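Local coordinates for protein ribonuclease VapC (Caulobacter crescentus, PDB 5K8J) that probably acts as the magnesium-dependent ribonuclease toxin of a toxin-antitoxin pair, with a VapB-family antitoxin as its partner, at residues V9-D17 against R55-L63. Residues are numbered along the deposited sequence; the frame is centred on the assembly and turned at random. Where two conformers were deposited one is given.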
ATOM      1  N   VAL B   9      25.811  13.721 -10.168  1.00 13.97           N
ATOM      2  CA  VAL B   9      26.865  13.471  -9.187  1.00 14.08           C
ATOM      3  C   VAL B   9      27.526  12.123  -9.463  1.00 17.72           C
ATOM      4  O   VAL B   9      28.759  11.999  -9.431  1.00 17.26           O
ATOM      5  CB  VAL B   9      26.296  13.537  -7.751  1.00 14.45           C
ATOM      6  CG1 VAL B   9      27.371  13.205  -6.717  1.00 18.63           C
ATOM      7  CG2 VAL B   9      25.711  14.916  -7.462  1.00 19.19           C
ATOM      8  N   ALA B  10      26.709  11.086  -9.705  1.00 14.84           N
ATOM      9  CA  ALA B  10      27.255   9.769  -9.995  1.00 13.58           C
ATOM     10  C   ALA B  10      28.061   9.764 -11.286  1.00 16.79           C
ATOM     11  O   ALA B  10      29.063   9.049 -11.386  1.00 15.95           O
ATOM     12  CB  ALA B  10      26.133   8.742 -10.061  1.00 14.68           C
ATOM     13  N   ILE B  11      27.610  10.494 -12.305  1.00 16.53           N
ATOM     14  CA  ILE B  11      28.395  10.627 -13.537  1.00 14.98           C
ATOM     15  C   ILE B  11      29.771  11.226 -13.247  1.00 19.75           C
ATOM     16  O   ILE B  11      30.796  10.770 -13.782  1.00 20.68           O
ATOM     17  CB  ILE B  11      27.628  11.457 -14.591  1.00 14.88           C
ATOM     18  CG1 ILE B  11      26.498  10.649 -15.188  1.00 16.78           C
ATOM     19  CG2 ILE B  11      28.579  11.937 -15.735  1.00 21.32           C
ATOM     20  CD1 ILE B  11      25.544  11.449 -16.035  1.00 19.88           C
ATOM     21  N   HIS B  12      29.824  12.278 -12.434  1.00 16.98           N
ATOM     22  CA  HIS B  12      31.105  12.899 -12.123  1.00 20.28           C
ATOM     23  C   HIS B  12      32.013  11.948 -11.363  1.00 20.83           C
ATOM     24  O   HIS B  12      33.238  11.958 -11.555  1.00 21.18           O
ATOM     25  CB  HIS B  12      30.847  14.194 -11.347  1.00 20.45           C
ATOM     26  CG  HIS B  12      30.425  15.330 -12.238  1.00 20.63           C
ATOM     27  ND1 HIS B  12      31.170  16.487 -12.361  1.00 28.27           N
ATOM     28  CD2 HIS B  12      29.393  15.455 -13.108  1.00 22.42           C
ATOM     29  CE1 HIS B  12      30.593  17.287 -13.242  1.00 27.90           C
ATOM     30  NE2 HIS B  12      29.516  16.684 -13.713  1.00 23.27           N
ATOM     31  N   LEU B  13      31.431  11.084 -10.541  1.00 22.33           N
ATOM     32  CA  LEU B  13      32.200  10.033  -9.887  1.00 25.71           C
ATOM     33  C   LEU B  13      32.730   9.031 -10.919  1.00 23.80           C
ATOM     34  O   LEU B  13      33.940   8.774 -10.992  1.00 24.60           O
ATOM     35  CB  LEU B  13      31.307   9.371  -8.824  1.00 27.86           C
ATOM     36  CG  LEU B  13      31.860   8.416  -7.778  1.00 33.52           C
ATOM     37  CD1 LEU B  13      33.053   9.042  -7.057  1.00 37.74           C
ATOM     38  CD2 LEU B  13      30.764   8.083  -6.787  1.00 31.65           C
ATOM     39  N   ARG B  14      31.857   8.530 -11.796  1.00 21.48           N
ATOM     40  CA  ARG B  14      32.279   7.577 -12.825  1.00 20.85           C
ATOM     41  C   ARG B  14      33.381   8.150 -13.713  1.00 28.16           C
ATOM     42  O   ARG B  14      34.317   7.432 -14.104  1.00 23.39           O
ATOM     43  CB  ARG B  14      31.091   7.173 -13.695  1.00 19.56           C
ATOM     44  CG  ARG B  14      31.451   6.077 -14.742  1.00 21.75           C
ATOM     45  CD  ARG B  14      30.478   5.983 -15.949  1.00 19.73           C
ATOM     46  NE  ARG B  14      30.457   7.248 -16.690  1.00 18.81           N
ATOM     47  CZ  ARG B  14      29.417   7.725 -17.364  1.00 16.37           C
ATOM     48  NH1 ARG B  14      28.281   7.049 -17.450  1.00 21.46           N
ATOM     49  NH2 ARG B  14      29.508   8.907 -17.960  1.00 19.74           N
ATOM     50  N   ASP B  15      33.269   9.421 -14.085  1.00 21.61           N
ATOM     51  CA  ASP B  15      34.205  10.002 -15.034  1.00 21.17           C
ATOM     52  C   ASP B  15      35.381  10.702 -14.366  1.00 25.51           C
ATOM     53  O   ASP B  15      36.236  11.241 -15.080  1.00 24.68           O
ATOM     54  CB  ASP B  15      33.455  10.939 -15.977  1.00 20.77           C
ATOM     55  CG  ASP B  15      32.575  10.182 -16.925  1.00 19.08           C
ATOM     56  OD1 ASP B  15      32.721   8.932 -17.004  1.00 22.73           O
ATOM     57  OD2 ASP B  15      31.717  10.800 -17.581  1.00 20.92           O
ATOM     58  N   GLY B  16      35.505  10.631 -13.038  1.00 23.91           N
ATOM     59  CA  GLY B  16      36.760  10.960 -12.387  1.00 25.38           C
ATOM     60  C   GLY B  16      36.927  12.409 -11.997  1.00 29.76           C
ATOM     61  O   GLY B  16      38.063  12.915 -11.971  1.00 32.06           O
ATOM     62  N   ASP B  17      35.845  13.094 -11.709  1.00 28.85           N
ATOM     63  CA  ASP B  17      35.897  14.488 -11.264  1.00 26.53           C
ATOM     64  C   ASP B  17      36.438  14.548  -9.846  1.00 25.52           C
ATOM     65  O   ASP B  17      35.783  14.061  -8.919  1.00 32.59           O
ATOM     66  CB  ASP B  17      34.500  15.090 -11.329  1.00 27.01           C
ATOM     67  CG  ASP B  17      34.436  16.510 -10.812  1.00 36.07           C
ATOM     68  OD1 ASP B  17      35.417  16.991 -10.203  1.00 35.46           O
ATOM     69  OD2 ASP B  17      33.378  17.143 -11.023  1.00 32.25           O
ATOM     70  N   ARG B  55      34.904   3.983 -18.882  1.00 17.04           N
ATOM     71  CA  ARG B  55      33.619   4.192 -18.234  1.00 15.82           C
ATOM     72  C   ARG B  55      33.029   2.874 -17.742  1.00 16.58           C
ATOM     73  O   ARG B  55      32.429   2.814 -16.667  1.00 17.47           O
ATOM     74  CB  ARG B  55      32.664   4.915 -19.181  1.00 15.93           C
ATOM     75  CG  ARG B  55      33.047   6.380 -19.369  1.00 17.68           C
ATOM     76  CD  ARG B  55      32.070   7.152 -20.246  1.00 18.42           C
ATOM     77  NE  ARG B  55      32.365   8.587 -20.116  1.00 19.45           N
ATOM     78  CZ  ARG B  55      32.254   9.495 -21.080  1.00 22.92           C
ATOM     79  NH1 ARG B  55      31.864   9.156 -22.295  1.00 23.99           N
ATOM     80  NH2 ARG B  55      32.540  10.768 -20.813  1.00 23.30           N
ATOM     81  N   ARG B  56      33.184   1.807 -18.523  1.00 15.69           N
ATOM     82  CA  ARG B  56      32.689   0.503 -18.111  1.00 16.97           C
ATOM     83  C   ARG B  56      33.375   0.032 -16.837  1.00 17.59           C
ATOM     84  O   ARG B  56      32.705  -0.430 -15.900  1.00 17.82           O
ATOM     85  CB  ARG B  56      32.948  -0.507 -19.244  1.00 15.79           C
ATOM     86  CG  ARG B  56      32.521  -1.949 -18.962  1.00 18.86           C
ATOM     87  CD  ARG B  56      31.026  -2.110 -19.067  1.00 19.29           C
ATOM     88  NE  ARG B  56      30.379  -1.795 -17.799  1.00 16.12           N
ATOM     89  CZ  ARG B  56      29.113  -1.429 -17.654  1.00 15.05           C
ATOM     90  NH1 ARG B  56      28.323  -1.250 -18.707  1.00 17.18           N
ATOM     91  NH2 ARG B  56      28.643  -1.192 -16.444  1.00 19.50           N
ATOM     92  N   SER B  57      34.713   0.064 -16.820  1.00 18.18           N
ATOM     93  CA  SER B  57      35.453  -0.468 -15.679  0.53 20.64           C
ATOM     94  C   SER B  57      35.166   0.336 -14.415  1.00 19.89           C
ATOM     95  O   SER B  57      35.016  -0.242 -13.333  1.00 22.84           O
ATOM     96  CB  SER B  57      36.957  -0.504 -15.972  0.53 22.02           C
ATOM     97  OG  SER B  57      37.491   0.774 -16.252  0.53 24.38           O
ATOM     98  N   ARG B  58      35.095   1.666 -14.534  1.00 18.36           N
ATOM     99  CA  ARG B  58      34.860   2.511 -13.365  1.00 19.41           C
ATOM    100  C   ARG B  58      33.419   2.392 -12.889  1.00 21.18           C
ATOM    101  O   ARG B  58      33.167   2.341 -11.680  1.00 18.71           O
ATOM    102  CB  ARG B  58      35.231   3.965 -13.687  1.00 18.19           C
ATOM    103  CG  ARG B  58      36.753   4.093 -13.995  1.00 18.82           C
ATOM    104  CD  ARG B  58      37.159   5.451 -14.526  1.00 22.50           C
ATOM    105  NE  ARG B  58      36.797   6.440 -13.540  1.00 26.00           N
ATOM    106  CZ  ARG B  58      37.580   6.868 -12.562  1.00 28.95           C
ATOM    107  NH1 ARG B  58      38.841   6.462 -12.446  1.00 26.15           N
ATOM    108  NH2 ARG B  58      37.083   7.732 -11.695  1.00 24.39           N
ATOM    109  N   LEU B  59      32.459   2.306 -13.811  1.00 15.58           N
ATOM    110  CA  LEU B  59      31.089   2.086 -13.384  1.00 14.14           C
ATOM    111  C   LEU B  59      30.955   0.735 -12.707  1.00 15.72           C
ATOM    112  O   LEU B  59      30.225   0.605 -11.715  1.00 14.95           O
ATOM    113  CB  LEU B  59      30.122   2.203 -14.565  1.00 14.63           C
ATOM    114  CG  LEU B  59      28.633   1.962 -14.249  1.00 16.36           C
ATOM    115  CD1 LEU B  59      28.123   2.913 -13.169  1.00 16.13           C
ATOM    116  CD2 LEU B  59      27.750   2.088 -15.510  1.00 13.99           C
ATOM    117  N   ASP B  60      31.679  -0.271 -13.202  1.00 16.42           N
ATOM    118  CA  ASP B  60      31.568  -1.600 -12.623  1.00 17.13           C
ATOM    119  C   ASP B  60      32.038  -1.601 -11.173  1.00 18.78           C
ATOM    120  O   ASP B  60      31.378  -2.190 -10.312  1.00 19.33           O
ATOM    121  CB  ASP B  60      32.345  -2.627 -13.451  1.00 18.15           C
ATOM    122  CG  ASP B  60      31.634  -2.998 -14.755  1.00 17.88           C
ATOM    123  OD1 ASP B  60      32.332  -3.617 -15.601  1.00 27.31           O
ATOM    124  OD2 ASP B  60      30.451  -2.670 -14.920  1.00 22.00           O
ATOM    125  N   VAL B  61      33.122  -0.890 -10.866  1.00 19.89           N
ATOM    126  CA  VAL B  61      33.559  -0.809  -9.467  1.00 18.16           C
ATOM    127  C   VAL B  61      32.517  -0.079  -8.623  1.00 19.45           C
ATOM    128  O   VAL B  61      32.200  -0.508  -7.511  1.00 22.28           O
ATOM    129  CB  VAL B  61      34.967  -0.176  -9.340  1.00 24.60           C
ATOM    130  CG1 VAL B  61      36.000  -0.990 -10.113  1.00 26.74           C
ATOM    131  CG2 VAL B  61      35.007   1.223  -9.817  1.00 40.25           C
HETATM  132  N   MSE B  62      31.931   1.000  -9.140  1.00 20.66           N
HETATM  133  CA  MSE B  62      30.867   1.700  -8.411  1.00 19.15           C
HETATM  134  C   MSE B  62      29.679   0.816  -8.123  1.00 20.50           C
HETATM  135  O   MSE B  62      29.104   0.844  -7.029  1.00 20.18           O
HETATM  136  CB  MSE B  62      30.386   2.925  -9.181  1.00 20.43           C
HETATM  137  CG  MSE B  62      31.469   3.946  -9.409  1.00 20.25           C
HETATM  138 SE   MSE B  62      30.837   5.358 -10.548  0.65 20.35          SE
HETATM  139  CE  MSE B  62      29.457   5.886  -9.332  1.00 15.08           C
ATOM    140  N   LEU B  63      29.229   0.078  -9.134  1.00 17.38           N
ATOM    141  CA  LEU B  63      28.051  -0.752  -8.941  1.00 17.77           C
ATOM    142  C   LEU B  63      28.331  -1.940  -8.042  1.00 22.01           C
ATOM    143  O   LEU B  63      27.409  -2.465  -7.420  1.00 23.54           O
ATOM    144  CB  LEU B  63      27.531  -1.248 -10.289  1.00 18.02           C
ATOM    145  CG  LEU B  63      26.979  -0.167 -11.218  1.00 16.46           C
ATOM    146  CD1 LEU B  63      26.501  -0.790 -12.524  1.00 20.47           C
ATOM    147  CD2 LEU B  63      25.842   0.589 -10.606  1.00 21.79           C
TER
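Arg14 lays its aliphatic chain across Arg55 and Leu59, its CD 4.0 Å from Leu59 CB, while Arg55 CD rests over one face of the Arg14 guanidinium, offset toward the rim. Arg14 CG stands anti to the backbone N (chi1 -176°) and the chain then bends at chi3, which turns NE and NH2 back onto Asp15 in a side-on, two-nitrogen grip. Asp15 also draws in Arg55: the two NE atoms reach OD1 from opposite faces of the carboxylate, Arg55 NE at 3.2 Å from Asp15 OD1. This shared carboxylate, together with salt bridges from Arg55 to Glu48 and from Arg14 to Glu72 of the VapB-family chain, probably offsets the closeness of the two arginines.

Arg58 is long enough to reach carbonyls of the last turn of helix 7-15. Its NE donates a nearly straight bond to Arg14 O (2.7 Å, 166°), and NH2 adds a weak one to Leu13 O. Gly16, at positive phi in a Schellman motif, lets NH2 come within 3.3 Å of its CA. One turn on from Arg58, the flexible selenomethionine Met62 places SE 3.5 Å from Arg14 CA and bends its CE to 3.6 Å from Leu13 CD2; small Ala10 lets this methyl pack close, its CB 4.4 Å from Met62 CE.

Within the PIN domain, segments 9-15 and 55-63 cross at 119°, joining helix 7-15 to helix 49-65, with Arg14 on Leu41 of helix 35-45 and Ala10 on Leu33 of strand 31-34 in the parallel sheet.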